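Local coordinates for transcriptional protein SWT1 (Saccharomyces cerevisiae, PDB 4PQZ), which takes part in transcription, probably as an activator, and is an RNA endonuclease, represented here by its C-terminal HEPN-like domain, at residues 119-122 with 123-126; 127-130 with 131-135; 154-157 with 158-162. All blocks are in the same frame, centred on the assembly; numbering follows the deposited sequence.

Interaction 1. Residues 119-122 with 123-126; sequences PTNL and NDLR
Asn-121 OD1 accepts the backbone N-H of Asp-124 at 2.7 Å, with an N-H...O angle of 158° and the donor somewhat out of the amide plane. The torsion that brings the amide there sets CG between the backbone N and the carbonyl carbon (chi1 58°), which turns OD1 toward the backbone N-H groups at the start of the helix. Asn-121 also uses its backbone: its O accepts from Leu-125 N at 3.0 Å, and the next carbonyl, Leu-122 O, takes the N-H of Arg-126. The tight part lies on the buried side. There the Pro-119 ring rests on the backbone and side chain of Leu-125, with CB 3.5 Å from Leu-125 CA and CG 3.6 Å from the CD1 branch. Ser-39 of helix 35-62 holds Pro-119 O, and Ile-162 packs against Leu-125, tying this end to the rest of the domain. The other side is looser and wetter. The Asp-124 carboxylate crosses the Asn-121 amide with the two planes 56° apart, and a water donates to Asp-124 OD1 at 2.8 Å while accepting from Asn-123 ND2 at 3.2 Å and, weakly, from Asn-121 ND2. This water thus links three polar side chains at the helix start. Near the N-terminal end of helix 122-139, the Asp-124 carboxylate is probably favoured by the helix dipole. Arg-126 reaches past Leu-122 to Asn-163, its NH2 bonded to OD1 there. The bond from the side chain of Asn-121 to the N-H three residues on is that of a classic asparagine N-cap.

Interaction 2. Residues 127-130 with 131-135; sequences TFEQ and FWETV
Gln-130 O is gripped by two donors from Thr-134: OG1 at 3.1 Å, nearly in line with the carbonyl bond, and the backbone N in a weak bond at 3.4 Å. The hydroxyl gets there because OG1 stands beside its own backbone N (chi1 -58°), facing back along the helix. On the flank turned to helix 145-163, the carboxylates of Glu-129 and Glu-133 approach to 2.8 Å between their OE1 atoms, their planes 60° apart; so short a distance suggests that one acid is probably protonated. Gln-130 NE2 holds the Glu-129 carboxylate, donating to the syn lone pair of OE2 at 2.9 Å, and Lys-159 forms a salt bridge with Glu-133 OE2. Another flank is aromatic. Trp-132 CD1 sits 3.6 Å above the centre of the Phe-128 ring, and the five-membered ring meets the phenyl obliquely, planes 55° apart, while Leu-115 O takes the indole NE1. Phe-131 CD2 lies over a face of the indole, and Val-46 of helix 35-62 touches both Phe-128 and Trp-132. Main-chain bonds such as Trp-132 N to Phe-128 O are the i to i+4 bonds of an alpha-helix, here a core helix of the all-helical HEPN-like fold.

Interaction 3. Residues 154-157 with 158-162; sequences QIHE and WKTSI
Trp-158 folds its indole back against Gln-154 on helix 145-163, the last helix of this HEPN-like domain. With chi1 -66° its CG stands beside the backbone N, and the ring lies over the preceding turn. Gln-154 O is 3.2 Å above one face of the ring, offset toward the rim, and it also accepts the N-H of Trp-158. Farther out, Ile-155 CG1 packs 4.0 Å from Trp-158 CZ3, while the Gln-154 side chain crosses the indole obliquely near CZ2. Trp-158 NE1 bonds to Gln-45 OE1 of helix 35-62. Replacing the tryptophan by an alanine would probably open a gap between the two helices and leave Gln-45 OE1 without this donor. Lys-159 runs fully extended beside the CG2 branch of Ile-155, its NZ carrying on to the salt bridge with Glu-133 of helix 122-139. In His-156, CG lies anti to the backbone N (chi1 175°) and chi2 of 90° turns a face of the imidazole to Thr-160, whose CG2 makes a CH-pi contact 3.7 Å from the ring centroid. Ser-161 OG donates to Glu-157 O at 3.0 Å, and Ser-161 N reaches that same oxygen from the opposite face of the carbonyl plane.

In the fold
Interactions 1 and 2 follow directly along helix 122-139, their centres about 12 Å apart: the capped start leads into the aromatic and acidic turns. Interaction 3 comes later, on helix 145-163, with its centre about 14 Å from that of interaction 1 and about 12 Å from that of interaction 2. Pro-119 CG packs 3.8 Å from Phe-128 CB, joining the first two. Between the helices, Ile-162 touches Arg-126 and Glu-129, and the salt bridge from Glu-133 to Lys-159 joins interactions 2 and 3. Both helices also pack on the long helix 35-62, where they share Val-46, so the three contacts help build one all-helical domain.

Interaction 1. Residues 119-122 with 123-126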
loop_
_atom_site.group_PDB
_atom_site.type_symbol
_atom_site.label_atom_id
_atom_site.label_comp_id
_atom_site.label_asym_id
_atom_site.label_seq_id
_atom_site.Cartn_x
_atom_site.Cartn_y
_atom_site.Cartn_z
ATOM N N PRO A 119 -3.722 6.691 -11.345
ATOM C CA PRO A 119 -4.212 6.078 -12.583
ATOM C C PRO A 119 -4.907 7.075 -13.520
ATOM O O PRO A 119 -5.770 7.845 -13.085
ATOM C CB PRO A 119 -5.206 5.035 -12.071
ATOM C CG PRO A 119 -4.709 4.680 -10.723
ATOM C CD PRO A 119 -4.209 5.969 -10.154
ATOM N N THR A 120 -4.522 7.049 -14.795
ATOM C CA THR A 120 -5.103 7.937 -15.800
ATOM C C THR A 120 -6.119 7.232 -16.700
ATOM O O THR A 120 -6.793 7.877 -17.501
ATOM C CB THR A 120 -4.020 8.608 -16.678
ATOM O OG1 THR A 120 -3.259 7.605 -17.368
ATOM C CG2 THR A 120 -3.092 9.451 -15.820
ATOM N N ASN A 121 -6.228 5.912 -16.566
ATOM C CA ASN A 121 -7.252 5.148 -17.287
ATOM C C ASN A 121 -7.817 3.997 -16.454
ATOM O O ASN A 121 -7.298 3.697 -15.375
ATOM C CB ASN A 121 -6.728 4.643 -18.638
ATOM C CG ASN A 121 -5.490 3.771 -18.507
ATOM O OD1 ASN A 121 -5.559 2.652 -18.012
ATOM N ND2 ASN A 121 -4.354 4.276 -18.978
ATOM N N LEU A 122 -8.875 3.356 -16.948
ATOM C CA LEU A 122 -9.575 2.338 -16.160
ATOM C C LEU A 122 -8.735 1.088 -15.964
ATOM O O LEU A 122 -8.719 0.502 -14.879
ATOM C CB LEU A 122 -10.939 1.967 -16.776
ATOM C CG LEU A 122 -11.771 0.990 -15.921
ATOM C CD1 LEU A 122 -12.147 1.624 -14.581
ATOM C CD2 LEU A 122 -13.026 0.463 -16.649
ATOM N N ASN A 123 -8.044 0.677 -17.020
ATOM C CA ASN A 123 -7.123 -0.446 -16.934
ATOM C C ASN A 123 -6.054 -0.223 -15.837
ATOM O O ASN A 123 -5.821 -1.091 -14.988
ATOM C CB ASN A 123 -6.473 -0.694 -18.299
ATOM C CG ASN A 123 -5.355 -1.730 -18.236
ATOM O OD1 ASN A 123 -5.497 -2.776 -17.589
ATOM N ND2 ASN A 123 -4.224 -1.437 -18.904
ATOM N N ASP A 124 -5.438 0.959 -15.854
ATOM C CA ASP A 124 -4.396 1.330 -14.898
ATOM C C ASP A 124 -4.945 1.395 -13.475
ATOM O O ASP A 124 -4.259 1.021 -12.524
ATOM C CB ASP A 124 -3.768 2.676 -15.278
ATOM C CG ASP A 124 -2.797 2.567 -16.449
ATOM O OD1 ASP A 124 -2.742 1.494 -17.086
ATOM O OD2 ASP A 124 -2.089 3.560 -16.730
ATOM N N LEU A 125 -6.189 1.853 -13.347
ATOM C CA LEU A 125 -6.861 1.941 -12.049
ATOM C C LEU A 125 -7.154 0.566 -11.460
ATOM O O LEU A 125 -7.009 0.360 -10.259
ATOM C CB LEU A 125 -8.142 2.773 -12.155
ATOM C CG LEU A 125 -8.925 3.014 -10.856
ATOM C CD1 LEU A 125 -8.023 3.564 -9.745
ATOM C CD2 LEU A 125 -10.122 3.938 -11.094
ATOM N N ARG A 126 -7.548 -0.379 -12.310
ATOM C CA ARG A 126 -7.769 -1.749 -11.861
ATOM C C ARG A 126 -6.447 -2.409 -11.515
ATOM O O ARG A 126 -6.336 -3.109 -10.507
ATOM C CB ARG A 126 -8.511 -2.567 -12.927
ATOM C CG ARG A 126 -9.869 -1.991 -13.265
ATOM C CD ARG A 126 -10.710 -2.962 -14.059
ATOM N NE ARG A 126 -12.129 -2.786 -13.761
ATOM C CZ ARG A 126 -12.762 -3.398 -12.758
ATOM N NH1 ARG A 126 -12.107 -4.228 -11.954
ATOM N NH2 ARG A 126 -14.054 -3.182 -12.558
HETATM O O HOH W 1 -3.007 1.371 -19.909
#

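Interaction 2. Residues 127-130 with 131-135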
loop_
_atom_site.group_PDB
_atom_site.type_symbol
_atom_site.label_atom_id
_atom_site.label_comp_id
_atom_site.label_asym_id
_atom_site.label_seq_id
_atom_site.Cartn_x
_atom_site.Cartn_y
_atom_site.Cartn_z
ATOM N N THR A 127 -5.449 -2.183 -12.361
ATOM C CA THR A 127 -4.101 -2.711 -12.130
ATOM C C THR A 127 -3.526 -2.182 -10.815
ATOM O O THR A 127 -2.949 -2.936 -10.034
ATOM C CB THR A 127 -3.150 -2.377 -13.305
ATOM O OG1 THR A 127 -3.571 -3.100 -14.469
ATOM C CG2 THR A 127 -1.708 -2.768 -12.977
ATOM N N PHE A 128 -3.725 -0.888 -10.577
ATOM C CA PHE A 128 -3.273 -0.227 -9.364
ATOM C C PHE A 128 -3.955 -0.825 -8.143
ATOM O O PHE A 128 -3.289 -1.322 -7.230
ATOM C CB PHE A 128 -3.552 1.287 -9.442
ATOM C CG PHE A 128 -3.084 2.055 -8.232
ATOM C CD1 PHE A 128 -1.762 2.468 -8.126
ATOM C CD2 PHE A 128 -3.966 2.355 -7.191
ATOM C CE1 PHE A 128 -1.319 3.176 -6.996
ATOM C CE2 PHE A 128 -3.536 3.050 -6.069
ATOM C CZ PHE A 128 -2.211 3.466 -5.976
ATOM N N GLU A 129 -5.284 -0.763 -8.136
ATOM C CA GLU A 129 -6.078 -1.248 -7.017
ATOM C C GLU A 129 -5.867 -2.732 -6.742
ATOM O O GLU A 129 -5.726 -3.113 -5.583
ATOM C CB GLU A 129 -7.565 -0.936 -7.217
ATOM C CG GLU A 129 -8.439 -1.177 -5.984
ATOM C CD GLU A 129 -8.826 -2.648 -5.786
ATOM O OE1 GLU A 129 -9.104 -3.039 -4.631
ATOM O OE2 GLU A 129 -8.853 -3.410 -6.782
ATOM N N GLN A 130 -5.844 -3.568 -7.783
ATOM C CA GLN A 130 -5.622 -5.007 -7.571
ATOM C C GLN A 130 -4.264 -5.326 -6.943
ATOM O O GLN A 130 -4.156 -6.228 -6.118
ATOM C CB GLN A 130 -5.806 -5.836 -8.856
ATOM C CG GLN A 130 -7.285 -5.968 -9.329
ATOM C CD GLN A 130 -8.155 -6.850 -8.431
ATOM O OE1 GLN A 130 -8.189 -8.074 -8.592
ATOM N NE2 GLN A 130 -8.891 -6.228 -7.500
ATOM N N PHE A 131 -3.221 -4.605 -7.337
ATOM C CA PHE A 131 -1.886 -4.925 -6.826
ATOM C C PHE A 131 -1.842 -4.605 -5.338
ATOM O O PHE A 131 -1.422 -5.430 -4.511
ATOM C CB PHE A 131 -0.805 -4.145 -7.580
ATOM C CG PHE A 131 0.565 -4.252 -6.966
ATOM C CD1 PHE A 131 1.381 -5.345 -7.239
ATOM C CD2 PHE A 131 1.045 -3.254 -6.126
ATOM C CE1 PHE A 131 2.636 -5.445 -6.675
ATOM C CE2 PHE A 131 2.305 -3.343 -5.562
ATOM C CZ PHE A 131 3.095 -4.439 -5.832
ATOM N N TRP A 132 -2.322 -3.408 -5.015
ATOM C CA TRP A 132 -2.239 -2.881 -3.656
ATOM C C TRP A 132 -3.199 -3.535 -2.666
ATOM O O TRP A 132 -2.920 -3.571 -1.476
ATOM C CB TRP A 132 -2.407 -1.362 -3.670
ATOM C CG TRP A 132 -1.163 -0.706 -4.159
ATOM C CD1 TRP A 132 -0.991 -0.012 -5.329
ATOM C CD2 TRP A 132 0.113 -0.734 -3.517
ATOM N NE1 TRP A 132 0.316 0.416 -5.437
ATOM C CE2 TRP A 132 1.010 -0.014 -4.337
ATOM C CE3 TRP A 132 0.580 -1.292 -2.323
ATOM C CZ2 TRP A 132 2.347 0.165 -3.991
ATOM C CZ3 TRP A 132 1.909 -1.111 -1.985
ATOM C CH2 TRP A 132 2.779 -0.390 -2.818
ATOM N N GLU A 133 -4.318 -4.047 -3.178
ATOM C CA GLU A 133 -5.266 -4.843 -2.402
ATOM C C GLU A 133 -4.573 -6.097 -1.877
ATOM O O GLU A 133 -4.592 -6.365 -0.671
ATOM C CB GLU A 133 -6.494 -5.211 -3.259
ATOM C CG GLU A 133 -7.266 -6.417 -2.753
ATOM C CD GLU A 133 -8.545 -6.685 -3.539
ATOM O OE1 GLU A 133 -8.971 -5.812 -4.320
ATOM O OE2 GLU A 133 -9.126 -7.777 -3.374
ATOM N N THR A 134 -3.958 -6.846 -2.796
ATOM C CA THR A 134 -3.198 -8.051 -2.470
ATOM C C THR A 134 -2.077 -7.714 -1.464
ATOM O O THR A 134 -1.956 -8.374 -0.439
ATOM C CB THR A 134 -2.582 -8.675 -3.766
ATOM O OG1 THR A 134 -3.617 -8.974 -4.704
ATOM C CG2 THR A 134 -1.790 -9.960 -3.470
ATOM N N VAL A 135 -1.286 -6.674 -1.768
ATOM C CA VAL A 135 -0.152 -6.238 -0.937
ATOM C C VAL A 135 -0.556 -5.754 0.470
ATOM O O VAL A 135 0.063 -6.140 1.471
ATOM C CB VAL A 135 0.673 -5.139 -1.652
ATOM C CG1 VAL A 135 1.633 -4.443 -0.699
ATOM C CG2 VAL A 135 1.424 -5.730 -2.841
#

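Interaction 3. Residues 154-157 with 158-162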
loop_
_atom_site.group_PDB
_atom_site.type_symbol
_atom_site.label_atom_id
_atom_site.label_comp_id
_atom_site.label_asym_id
_atom_site.label_seq_id
_atom_site.Cartn_x
_atom_site.Cartn_y
_atom_site.Cartn_z
ATOM N N GLN A 154 -12.584 -1.066 3.494
ATOM C CA GLN A 154 -12.037 -0.033 2.625
ATOM C C GLN A 154 -11.824 -0.550 1.195
ATOM O O GLN A 154 -12.064 0.167 0.218
ATOM C CB GLN A 154 -10.736 0.502 3.213
ATOM C CG GLN A 154 -10.600 2.010 3.163
ATOM C CD GLN A 154 -9.353 2.484 3.874
ATOM O OE1 GLN A 154 -8.834 1.801 4.761
ATOM N NE2 GLN A 154 -8.855 3.654 3.484
ATOM N N ILE A 155 -11.383 -1.804 1.097
ATOM C CA ILE A 155 -11.200 -2.529 -0.165
ATOM C C ILE A 155 -12.527 -2.691 -0.921
ATOM O O ILE A 155 -12.578 -2.542 -2.144
ATOM C CB ILE A 155 -10.547 -3.933 0.090
ATOM C CG1 ILE A 155 -9.066 -3.793 0.487
ATOM C CG2 ILE A 155 -10.716 -4.858 -1.109
ATOM C CD1 ILE A 155 -8.348 -5.133 0.774
ATOM N N HIS A 156 -13.595 -2.986 -0.186
ATOM C CA HIS A 156 -14.927 -3.146 -0.776
ATOM C C HIS A 156 -15.379 -1.836 -1.418
ATOM O O HIS A 156 -15.806 -1.817 -2.574
ATOM C CB HIS A 156 -15.949 -3.615 0.270
ATOM C CG HIS A 156 -17.358 -3.695 -0.250
ATOM N ND1 HIS A 156 -17.880 -4.832 -0.837
ATOM C CD2 HIS A 156 -18.354 -2.772 -0.276
ATOM C CE1 HIS A 156 -19.129 -4.607 -1.196
ATOM N NE2 HIS A 156 -19.442 -3.363 -0.871
ATOM N N GLU A 157 -15.255 -0.740 -0.675
ATOM C CA GLU A 157 -15.557 0.583 -1.217
ATOM C C GLU A 157 -14.730 0.930 -2.465
ATOM O O GLU A 157 -15.235 1.568 -3.390
ATOM C CB GLU A 157 -15.363 1.662 -0.151
ATOM C CG GLU A 157 -16.137 1.433 1.124
ATOM C CD GLU A 157 -16.017 2.606 2.071
ATOM O OE1 GLU A 157 -16.019 3.757 1.581
ATOM O OE2 GLU A 157 -15.909 2.382 3.297
ATOM N N TRP A 158 -13.465 0.515 -2.493
ATOM C CA TRP A 158 -12.624 0.767 -3.658
ATOM C C TRP A 158 -13.137 0.032 -4.882
ATOM O O TRP A 158 -13.295 0.635 -5.945
ATOM C CB TRP A 158 -11.180 0.349 -3.406
ATOM C CG TRP A 158 -10.477 1.167 -2.369
ATOM C CD1 TRP A 158 -10.817 2.420 -1.930
ATOM C CD2 TRP A 158 -9.315 0.780 -1.631
ATOM N NE1 TRP A 158 -9.929 2.834 -0.961
ATOM C CE2 TRP A 158 -8.999 1.847 -0.761
ATOM C CE3 TRP A 158 -8.509 -0.365 -1.619
ATOM C CZ2 TRP A 158 -7.910 1.799 0.110
ATOM C CZ3 TRP A 158 -7.426 -0.408 -0.758
ATOM C CH2 TRP A 158 -7.138 0.665 0.096
ATOM N N LYS A 159 -13.368 -1.272 -4.720
ATOM C CA LYS A 159 -13.857 -2.144 -5.796
ATOM C C LYS A 159 -15.190 -1.661 -6.376
ATOM O O LYS A 159 -15.329 -1.505 -7.591
ATOM C CB LYS A 159 -14.034 -3.583 -5.304
ATOM C CG LYS A 159 -12.763 -4.371 -5.151
ATOM C CD LYS A 159 -13.048 -5.763 -4.639
ATOM C CE LYS A 159 -11.807 -6.599 -4.549
ATOM N NZ LYS A 159 -12.014 -7.783 -3.644
ATOM N N THR A 160 -16.156 -1.395 -5.503
ATOM C CA THR A 160 -17.492 -1.035 -5.953
ATOM C C THR A 160 -17.455 0.308 -6.673
ATOM O O THR A 160 -18.078 0.457 -7.712
ATOM C CB THR A 160 -18.522 -1.050 -4.802
ATOM O OG1 THR A 160 -18.239 0.003 -3.873
ATOM C CG2 THR A 160 -18.482 -2.391 -4.078
ATOM N N SER A 161 -16.688 1.262 -6.150
ATOM C CA SER A 161 -16.542 2.566 -6.799
ATOM C C SER A 161 -15.830 2.442 -8.151
ATOM O O SER A 161 -16.011 3.266 -9.049
ATOM C CB SER A 161 -15.799 3.554 -5.885
ATOM O OG SER A 161 -16.566 3.872 -4.724
ATOM N N ILE A 162 -15.018 1.400 -8.285
ATOM C CA ILE A 162 -14.379 1.073 -9.553
ATOM C C ILE A 162 -15.324 0.234 -10.424
ATOM O O ILE A 162 -15.535 0.547 -11.595
ATOM C CB ILE A 162 -13.039 0.326 -9.332
ATOM C CG1 ILE A 162 -11.962 1.283 -8.810
ATOM C CG2 ILE A 162 -12.558 -0.326 -10.617
ATOM C CD1 ILE A 162 -10.606 0.595 -8.546
#